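Local coordinates for flagellar brake protein YcgR (Klebsiella pneumoniae, PDB 5KEC) that binds cyclic di-GMP and, as the regulator MrkH, probably activates transcription of type 3 fimbriae genes in biofilm formation, at residues T28-F33 against F51-H56; L170-Y175 against E221-D226. All coordinates share one frame; numbering follows the deposited sequence.

Contact 1 of 2, residues T28-F33 against F51-H56; sequences TEIEIF and FHIQTH
Glu31 OE2, gripped by a salt bridge from Arg110 NH2 and a hydrogen bond with Ser38 OG, lies on the face of strand 29-34 opposite to that of Ile30 and Ile32, the residues that meet Phe51 and Ile53. The second oxygen of this carboxylate, OE1, is hydrogen-bonded to His70 NE2, so both oxygens are engaged. On the inner face the contact is wholly apolar, with no hydrogen bond between 28-33 and 51-56. The strand axes pass 10.2 Å apart at 75°, a spacing bridged by side chains alone. Both strands pair with strand 37-46, so they are next-but-one neighbours facing each other across a strongly curled sheet, consistent with a barrel-like domain. Ile32 and Ile53 reach out tip to tip, CD1 of Ile32 lying 3.6 Å from CD1 of Ile53. The Ile53 branch gets there with CG1 between the backbone N and carbonyl carbon and with chi2 at 96°, far from a staggered value. Its other methyl, CG2, meets Ile30 CG2 at 4.2 Å, the two side chains crossing at about a right angle. Ile30 keeps CG1 anti to its nitrogen (chi1 -176°), and its extended chain carries CD1 to 4.2 Å from Phe51 CE1, approaching the ring at a slant. Phe67 meets that ring edge-to-face, and Phe20 and Phe98 also pack against it. The chemistry thus divides by strand face: a hydrocarbon interior behind, and in front a carboxylate which, in this apo form, holds two residues, His70 and Arg110, known to bind cyclic di-GMP.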
ATOM      1  N   THR B  28      -4.045 -20.758   8.917  1.00 23.83           N
ATOM      2  CA  THR B  28      -4.212 -19.349   9.260  1.00 30.45           C
ATOM      3  C   THR B  28      -4.561 -18.524   8.030  1.00 26.79           C
ATOM      4  O   THR B  28      -3.985 -18.721   6.960  1.00 29.02           O
ATOM      5  CB  THR B  28      -2.944 -18.799   9.927  1.00 22.54           C
ATOM      6  OG1 THR B  28      -2.714 -19.528  11.137  1.00 21.39           O
ATOM      7  CG2 THR B  28      -3.082 -17.314  10.254  1.00 23.49           C
ATOM      8  N   GLU B  29      -5.516 -17.611   8.175  1.00 23.89           N
ATOM      9  CA  GLU B  29      -5.883 -16.750   7.061  1.00 26.13           C
ATOM     10  C   GLU B  29      -4.738 -15.802   6.744  1.00 23.05           C
ATOM     11  O   GLU B  29      -4.194 -15.150   7.633  1.00 25.80           O
ATOM     12  CB  GLU B  29      -7.139 -15.939   7.377  1.00 28.06           C
ATOM     13  CG  GLU B  29      -8.404 -16.766   7.526  1.00 38.50           C
ATOM     14  CD  GLU B  29      -8.738 -17.079   8.971  1.00 43.57           C
ATOM     15  OE1 GLU B  29      -7.850 -16.932   9.844  1.00 42.23           O
ATOM     16  OE2 GLU B  29      -9.897 -17.471   9.230  1.00 49.65           O
ATOM     17  N   ILE B  30      -4.370 -15.729   5.476  1.00 20.70           N
ATOM     18  CA  ILE B  30      -3.382 -14.745   5.059  1.00 22.92           C
ATOM     19  C   ILE B  30      -4.087 -13.695   4.210  1.00 18.78           C
ATOM     20  O   ILE B  30      -4.847 -14.028   3.292  1.00 29.13           O
ATOM     21  CB  ILE B  30      -2.173 -15.403   4.334  1.00 25.43           C
ATOM     22  CG1 ILE B  30      -1.107 -14.360   3.983  1.00 34.73           C
ATOM     23  CG2 ILE B  30      -2.613 -16.197   3.102  1.00 20.91           C
ATOM     24  CD1 ILE B  30       0.195 -14.975   3.508  1.00 37.10           C
ATOM     25  N   GLU B  31      -3.888 -12.428   4.557  1.00 21.46           N
ATOM     26  CA  GLU B  31      -4.481 -11.338   3.792  1.00 23.68           C
ATOM     27  C   GLU B  31      -3.438 -10.672   2.900  1.00 28.80           C
ATOM     28  O   GLU B  31      -2.386 -10.250   3.375  1.00 24.18           O
ATOM     29  CB  GLU B  31      -5.113 -10.305   4.720  1.00 23.02           C
ATOM     30  CG  GLU B  31      -5.980  -9.290   3.996  1.00 27.55           C
ATOM     31  CD  GLU B  31      -6.902  -8.531   4.935  1.00 35.57           C
ATOM     32  OE1 GLU B  31      -6.761  -8.679   6.168  1.00 33.28           O
ATOM     33  OE2 GLU B  31      -7.777  -7.792   4.434  1.00 36.68           O
ATOM     34  N   ILE B  32      -3.742 -10.583   1.610  1.00 24.21           N
ATOM     35  CA  ILE B  32      -2.834 -10.008   0.624  1.00 27.08           C
ATOM     36  C   ILE B  32      -3.405  -8.699   0.105  1.00 31.17           C
ATOM     37  O   ILE B  32      -4.521  -8.674  -0.420  1.00 32.86           O
ATOM     38  CB  ILE B  32      -2.671 -10.956  -0.578  1.00 25.66           C
ATOM     39  CG1 ILE B  32      -2.558 -12.408  -0.100  1.00 32.08           C
ATOM     40  CG2 ILE B  32      -1.487 -10.536  -1.442  1.00 28.79           C
ATOM     41  CD1 ILE B  32      -2.526 -13.428  -1.231  1.00 33.20           C
ATOM     42  N   PHE B  33      -2.648  -7.615   0.253  1.00 27.04           N
ATOM     43  CA  PHE B  33      -3.083  -6.309  -0.229  1.00 32.59           C
ATOM     44  C   PHE B  33      -2.332  -5.925  -1.495  1.00 37.32           C
ATOM     45  O   PHE B  33      -1.115  -6.066  -1.570  1.00 32.86           O
ATOM     46  CB  PHE B  33      -2.830  -5.222   0.822  1.00 34.67           C
ATOM     47  CG  PHE B  33      -3.550  -5.441   2.114  1.00 37.31           C
ATOM     48  CD1 PHE B  33      -4.871  -5.050   2.262  1.00 26.31           C
ATOM     49  CD2 PHE B  33      -2.901  -6.022   3.192  1.00 42.74           C
ATOM     50  CE1 PHE B  33      -5.533  -5.245   3.460  1.00 25.90           C
ATOM     51  CE2 PHE B  33      -3.564  -6.220   4.394  1.00 33.54           C
ATOM     52  CZ  PHE B  33      -4.880  -5.831   4.524  1.00 25.90           C
ATOM     53  N   PHE B  51       7.361 -18.866   0.287  1.00 24.23           N
ATOM     54  CA  PHE B  51       6.037 -19.353   0.653  1.00 27.16           C
ATOM     55  C   PHE B  51       5.112 -19.167  -0.531  1.00 23.99           C
ATOM     56  O   PHE B  51       5.302 -18.257  -1.331  1.00 32.75           O
ATOM     57  CB  PHE B  51       5.485 -18.629   1.884  1.00 22.66           C
ATOM     58  CG  PHE B  51       5.111 -17.195   1.634  1.00 25.34           C
ATOM     59  CD1 PHE B  51       3.830 -16.863   1.215  1.00 23.37           C
ATOM     60  CD2 PHE B  51       6.037 -16.178   1.831  1.00 24.66           C
ATOM     61  CE1 PHE B  51       3.476 -15.537   0.992  1.00 22.19           C
ATOM     62  CE2 PHE B  51       5.696 -14.848   1.609  1.00 20.42           C
ATOM     63  CZ  PHE B  51       4.413 -14.528   1.183  1.00 23.43           C
ATOM     64  N   HIS B  52       4.111 -20.032  -0.645  1.00 23.34           N
ATOM     65  CA  HIS B  52       3.203 -19.981  -1.783  1.00 26.70           C
ATOM     66  C   HIS B  52       1.797 -19.611  -1.377  1.00 27.58           C
ATOM     67  O   HIS B  52       1.354 -19.926  -0.279  1.00 22.75           O
ATOM     68  CB  HIS B  52       3.149 -21.333  -2.486  1.00 22.98           C
ATOM     69  CG  HIS B  52       4.441 -21.736  -3.111  1.00 26.99           C
ATOM     70  ND1 HIS B  52       4.540 -22.786  -3.999  1.00 38.56           N
ATOM     71  CD2 HIS B  52       5.688 -21.230  -2.981  1.00 33.80           C
ATOM     72  CE1 HIS B  52       5.799 -22.911  -4.384  1.00 50.39           C
ATOM     73  NE2 HIS B  52       6.516 -21.980  -3.781  1.00 40.21           N
ATOM     74  N   ILE B  53       1.098 -18.946  -2.287  1.00 28.73           N
ATOM     75  CA  ILE B  53      -0.342 -18.799  -2.191  1.00 28.01           C
ATOM     76  C   ILE B  53      -0.911 -19.037  -3.582  1.00 26.29           C
ATOM     77  O   ILE B  53      -0.182 -18.978  -4.573  1.00 32.80           O
ATOM     78  CB  ILE B  53      -0.742 -17.410  -1.669  1.00 26.32           C
ATOM     79  CG1 ILE B  53      -0.184 -16.315  -2.572  1.00 28.70           C
ATOM     80  CG2 ILE B  53      -0.273 -17.218  -0.221  1.00 19.29           C
ATOM     81  CD1 ILE B  53      -1.172 -15.824  -3.604  1.00 37.35           C
ATOM     82  N   GLN B  54      -2.208 -19.318  -3.654  1.00 19.53           N
ATOM     83  CA  GLN B  54      -2.863 -19.579  -4.926  1.00 20.05           C
ATOM     84  C   GLN B  54      -4.104 -18.725  -5.050  1.00 24.34           C
ATOM     85  O   GLN B  54      -4.872 -18.580  -4.095  1.00 30.84           O
ATOM     86  CB  GLN B  54      -3.223 -21.066  -5.055  1.00 21.78           C
ATOM     87  CG  GLN B  54      -2.007 -22.000  -5.086  1.00 22.10           C
ATOM     88  CD  GLN B  54      -2.389 -23.457  -4.880  1.00 20.71           C
ATOM     89  OE1 GLN B  54      -3.526 -23.849  -5.128  1.00 31.81           O
ATOM     90  NE2 GLN B  54      -1.444 -24.262  -4.407  1.00 26.33           N
ATOM     91  N   THR B  55      -4.299 -18.156  -6.233  1.00 25.30           N
ATOM     92  CA  THR B  55      -5.427 -17.278  -6.478  1.00 28.89           C
ATOM     93  C   THR B  55      -5.585 -17.037  -7.972  1.00 34.48           C
ATOM     94  O   THR B  55      -4.616 -17.098  -8.722  1.00 33.60           O
ATOM     95  CB  THR B  55      -5.236 -15.925  -5.766  1.00 31.29           C
ATOM     96  OG1 THR B  55      -6.309 -15.042  -6.111  1.00 29.64           O
ATOM     97  CG2 THR B  55      -3.921 -15.291  -6.178  1.00 39.02           C
ATOM     98  N   HIS B  56      -6.808 -16.770  -8.409  1.00 37.64           N
ATOM     99  CA  HIS B  56      -7.041 -16.459  -9.813  1.00 49.28           C
ATOM    100  C   HIS B  56      -6.701 -15.004 -10.130  1.00 42.40           C
ATOM    101  O   HIS B  56      -6.559 -14.635 -11.293  1.00 41.66           O
ATOM    102  CB  HIS B  56      -8.484 -16.781 -10.216  1.00 58.07           C
ATOM    103  CG  HIS B  56      -8.736 -18.239 -10.444  1.00 67.51           C
ATOM    104  ND1 HIS B  56      -9.107 -19.100  -9.434  1.00 70.20           N
ATOM    105  CD2 HIS B  56      -8.660 -18.992 -11.568  1.00 67.93           C
ATOM    106  CE1 HIS B  56      -9.254 -20.317  -9.925  1.00 71.22           C
ATOM    107  NE2 HIS B  56      -8.989 -20.279 -11.220  1.00 68.61           N
TER

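Contact 2 of 2, residues L170-Y175 against E221-D226; sequences LMLAEY and EKILLD
Tyr175 and Ile223 bring the two backbones to 7.5 Å, CA to CA, where the chain leaving strand 164-171 makes a tight turn, closed by Tyr175 N bonding to Leu172 O at 2.9 Å, beside helix 214-234. Ile223 lies over one face of the Tyr175 ring in a CH-pi contact. Its CG1 is 3.7 Å from the ring centroid and 22° off the normal, displaced toward the rim near CD1. Chi1 of -62° sets this carbon beside the backbone N of Ile223, and the extended chain beyond it sends CD1 past Tyr175 CB to Leu172. There Leu172 CD1 and Ile223 CD1 are only 3.4 Å apart, tighter than ordinary van der Waals packing. At the far end of the ring, Tyr175 OH donates a 2.7 Å hydrogen bond to Asp226 OD2. The hydroxyl reaches that oxygen on its anti side, 26° out of the carboxylate plane, one helical turn beyond Ile223. The ring is therefore held both over its face and at its phenolic edge. Around this joint, Arg219 of the same helix binds Tyr175 O, Leu172 packs on Phe123, Ile139 and Ile178, and Leu224 turns to Ile142, seating the helix against the second beta-sheet.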
ATOM      1  N   LEU B 170       4.590  17.944  -4.103  1.00 19.79           N
ATOM      2  CA  LEU B 170       3.580  18.062  -3.059  1.00 14.58           C
ATOM      3  C   LEU B 170       3.729  19.396  -2.339  1.00 19.59           C
ATOM      4  O   LEU B 170       4.705  19.623  -1.633  1.00 26.96           O
ATOM      5  CB  LEU B 170       3.717  16.909  -2.067  1.00 16.47           C
ATOM      6  CG  LEU B 170       3.823  15.528  -2.711  1.00 20.42           C
ATOM      7  CD1 LEU B 170       3.998  14.463  -1.649  1.00 19.62           C
ATOM      8  CD2 LEU B 170       2.604  15.241  -3.595  1.00 23.35           C
ATOM      9  N   MET B 171       2.776  20.294  -2.553  1.00 17.96           N
ATOM     10  CA  MET B 171       2.737  21.555  -1.828  1.00 18.03           C
ATOM     11  C   MET B 171       1.992  21.329  -0.515  1.00 25.97           C
ATOM     12  O   MET B 171       0.766  21.192  -0.502  1.00 18.91           O
ATOM     13  CB  MET B 171       2.022  22.612  -2.661  1.00 18.84           C
ATOM     14  CG  MET B 171       2.669  22.860  -4.024  1.00 27.44           C
ATOM     15  SD  MET B 171       1.615  23.799  -5.153  1.00 44.20           S
ATOM     16  CE  MET B 171       1.385  25.332  -4.256  1.00 33.82           C
ATOM     17  N   LEU B 172       2.725  21.285   0.593  1.00 27.79           N
ATOM     18  CA  LEU B 172       2.117  20.898   1.865  1.00 27.58           C
ATOM     19  C   LEU B 172       2.087  22.032   2.886  1.00 25.80           C
ATOM     20  O   LEU B 172       2.320  21.820   4.075  1.00 21.67           O
ATOM     21  CB  LEU B 172       2.819  19.664   2.437  1.00 24.37           C
ATOM     22  CG  LEU B 172       2.883  18.470   1.473  1.00 26.12           C
ATOM     23  CD1 LEU B 172       3.893  17.416   1.931  1.00 23.35           C
ATOM     24  CD2 LEU B 172       1.495  17.856   1.284  1.00 25.48           C
ATOM     25  N   ALA B 173       1.785  23.235   2.413  1.00 28.15           N
ATOM     26  CA  ALA B 173       1.617  24.386   3.295  1.00 25.34           C
ATOM     27  C   ALA B 173       2.756  24.488   4.305  1.00 35.85           C
ATOM     28  O   ALA B 173       3.931  24.599   3.928  1.00 27.02           O
ATOM     29  CB  ALA B 173       0.266  24.316   4.014  1.00 24.23           C
ATOM     30  N   GLU B 174       2.408  24.435   5.589  1.00 32.22           N
ATOM     31  CA  GLU B 174       3.382  24.661   6.658  1.00 39.12           C
ATOM     32  C   GLU B 174       4.542  23.668   6.634  1.00 35.91           C
ATOM     33  O   GLU B 174       5.590  23.922   7.225  1.00 32.18           O
ATOM     34  CB  GLU B 174       2.706  24.610   8.035  1.00 48.97           C
ATOM     35  CG  GLU B 174       1.242  25.015   8.045  1.00 58.28           C
ATOM     36  CD  GLU B 174       0.313  23.828   8.232  1.00 67.90           C
ATOM     37  OE1 GLU B 174       0.078  23.425   9.394  1.00 67.50           O
ATOM     38  OE2 GLU B 174      -0.185  23.298   7.216  1.00 75.49           O
ATOM     39  N   TYR B 175       4.353  22.533   5.967  1.00 31.02           N
ATOM     40  CA  TYR B 175       5.360  21.475   5.980  1.00 29.00           C
ATOM     41  C   TYR B 175       6.361  21.596   4.847  1.00 24.86           C
ATOM     42  O   TYR B 175       7.297  20.804   4.760  1.00 35.38           O
ATOM     43  CB  TYR B 175       4.700  20.098   5.958  1.00 24.37           C
ATOM     44  CG  TYR B 175       3.791  19.859   7.141  1.00 28.14           C
ATOM     45  CD1 TYR B 175       4.282  19.297   8.311  1.00 34.72           C
ATOM     46  CD2 TYR B 175       2.440  20.201   7.091  1.00 25.89           C
ATOM     47  CE1 TYR B 175       3.456  19.075   9.400  1.00 40.37           C
ATOM     48  CE2 TYR B 175       1.604  19.988   8.179  1.00 27.36           C
ATOM     49  CZ  TYR B 175       2.120  19.421   9.329  1.00 38.70           C
ATOM     50  OH  TYR B 175       1.304  19.198  10.413  1.00 41.41           O
ATOM     51  N   GLU B 221       5.407  10.994   6.966  1.00 33.84           N
ATOM     52  CA  GLU B 221       4.953  10.270   8.150  1.00 40.89           C
ATOM     53  C   GLU B 221       4.695  11.208   9.325  1.00 35.84           C
ATOM     54  O   GLU B 221       3.791  10.979  10.125  1.00 35.68           O
ATOM     55  CB  GLU B 221       5.953   9.166   8.514  1.00 40.96           C
ATOM     56  CG  GLU B 221       5.883   7.972   7.558  1.00 54.92           C
ATOM     57  CD  GLU B 221       7.058   7.011   7.689  1.00 70.30           C
ATOM     58  OE1 GLU B 221       8.175   7.460   8.029  1.00 66.71           O
ATOM     59  OE2 GLU B 221       6.862   5.801   7.439  1.00 76.69           O
ATOM     60  N   LYS B 222       5.476  12.279   9.413  1.00 34.93           N
ATOM     61  CA  LYS B 222       5.269  13.270  10.462  1.00 36.01           C
ATOM     62  C   LYS B 222       3.986  14.055  10.239  1.00 39.98           C
ATOM     63  O   LYS B 222       3.249  14.340  11.182  1.00 40.10           O
ATOM     64  CB  LYS B 222       6.460  14.218  10.556  1.00 42.99           C
ATOM     65  CG  LYS B 222       7.704  13.556  11.113  1.00 53.25           C
ATOM     66  CD  LYS B 222       8.819  14.563  11.350  1.00 65.43           C
ATOM     67  CE  LYS B 222       9.255  15.240  10.060  1.00 74.26           C
ATOM     68  NZ  LYS B 222      10.408  16.160  10.281  1.00 83.37           N
ATOM     69  N   ILE B 223       3.717  14.403   8.986  1.00 27.28           N
ATOM     70  CA  ILE B 223       2.463  15.054   8.642  1.00 30.61           C
ATOM     71  C   ILE B 223       1.285  14.147   8.995  1.00 31.02           C
ATOM     72  O   ILE B 223       0.269  14.605   9.522  1.00 34.35           O
ATOM     73  CB  ILE B 223       2.399  15.382   7.141  1.00 39.31           C
ATOM     74  CG1 ILE B 223       3.517  16.348   6.749  1.00 36.34           C
ATOM     75  CG2 ILE B 223       1.028  15.950   6.775  1.00 36.55           C
ATOM     76  CD1 ILE B 223       3.600  16.594   5.262  1.00 34.15           C
ATOM     77  N   LEU B 224       1.423  12.860   8.687  1.00 33.94           N
ATOM     78  CA  LEU B 224       0.371  11.887   8.965  1.00 40.32           C
ATOM     79  C   LEU B 224       0.055  11.855  10.448  1.00 37.54           C
ATOM     80  O   LEU B 224      -1.104  11.944  10.850  1.00 41.64           O
ATOM     81  CB  LEU B 224       0.795  10.494   8.518  1.00 47.65           C
ATOM     82  CG  LEU B 224       0.660  10.168   7.039  1.00 52.34           C
ATOM     83  CD1 LEU B 224       1.293   8.821   6.782  1.00 52.41           C
ATOM     84  CD2 LEU B 224      -0.801  10.172   6.628  1.00 59.18           C
ATOM     85  N   LEU B 225       1.100  11.727  11.257  1.00 40.96           N
ATOM     86  CA  LEU B 225       0.941  11.693  12.703  1.00 46.49           C
ATOM     87  C   LEU B 225       0.214  12.943  13.193  1.00 40.36           C
ATOM     88  O   LEU B 225      -0.542  12.885  14.160  1.00 45.51           O
ATOM     89  CB  LEU B 225       2.301  11.524  13.396  1.00 50.71           C
ATOM     90  CG  LEU B 225       3.070  10.226  13.093  1.00 48.67           C
ATOM     91  CD1 LEU B 225       4.406  10.188  13.823  1.00 46.43           C
ATOM     92  CD2 LEU B 225       2.249   8.990  13.435  1.00 48.82           C
ATOM     93  N   ASP B 226       0.424  14.066  12.507  1.00 32.74           N
ATOM     94  CA  ASP B 226      -0.256  15.317  12.839  1.00 31.54           C
ATOM     95  C   ASP B 226      -1.721  15.296  12.413  1.00 38.05           C
ATOM     96  O   ASP B 226      -2.600  15.803  13.118  1.00 31.88           O
ATOM     97  CB  ASP B 226       0.435  16.508  12.164  1.00 43.49           C
ATOM     98  CG  ASP B 226       1.713  16.925  12.869  1.00 40.24           C
ATOM     99  OD1 ASP B 226       1.905  16.541  14.039  1.00 44.09           O
ATOM    100  OD2 ASP B 226       2.523  17.650  12.253  1.00 50.47           O
TER

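How the contacts relate
Contact 1 lies within the first antiparallel sheet; contact 2 joins helix 214-234 to the end of a strand of the second and the turn after it, and the two lie on opposite sides of the chain's centre. Their centres are 34 Å apart and their nearest atoms about 16 Å, so neither touches the other. In sequence they follow in series, with Arg109, Arg110, Arg111 and Arg114 of the cyclic di-GMP site falling between them. Contact 1 is the nearer to residues of that site: the side chain of Ile30 is about 6 Å from that of His70, whereas that of Ile223 is about 10 Å from the side chain of Ser143 and about 11 Å from that of Asp141.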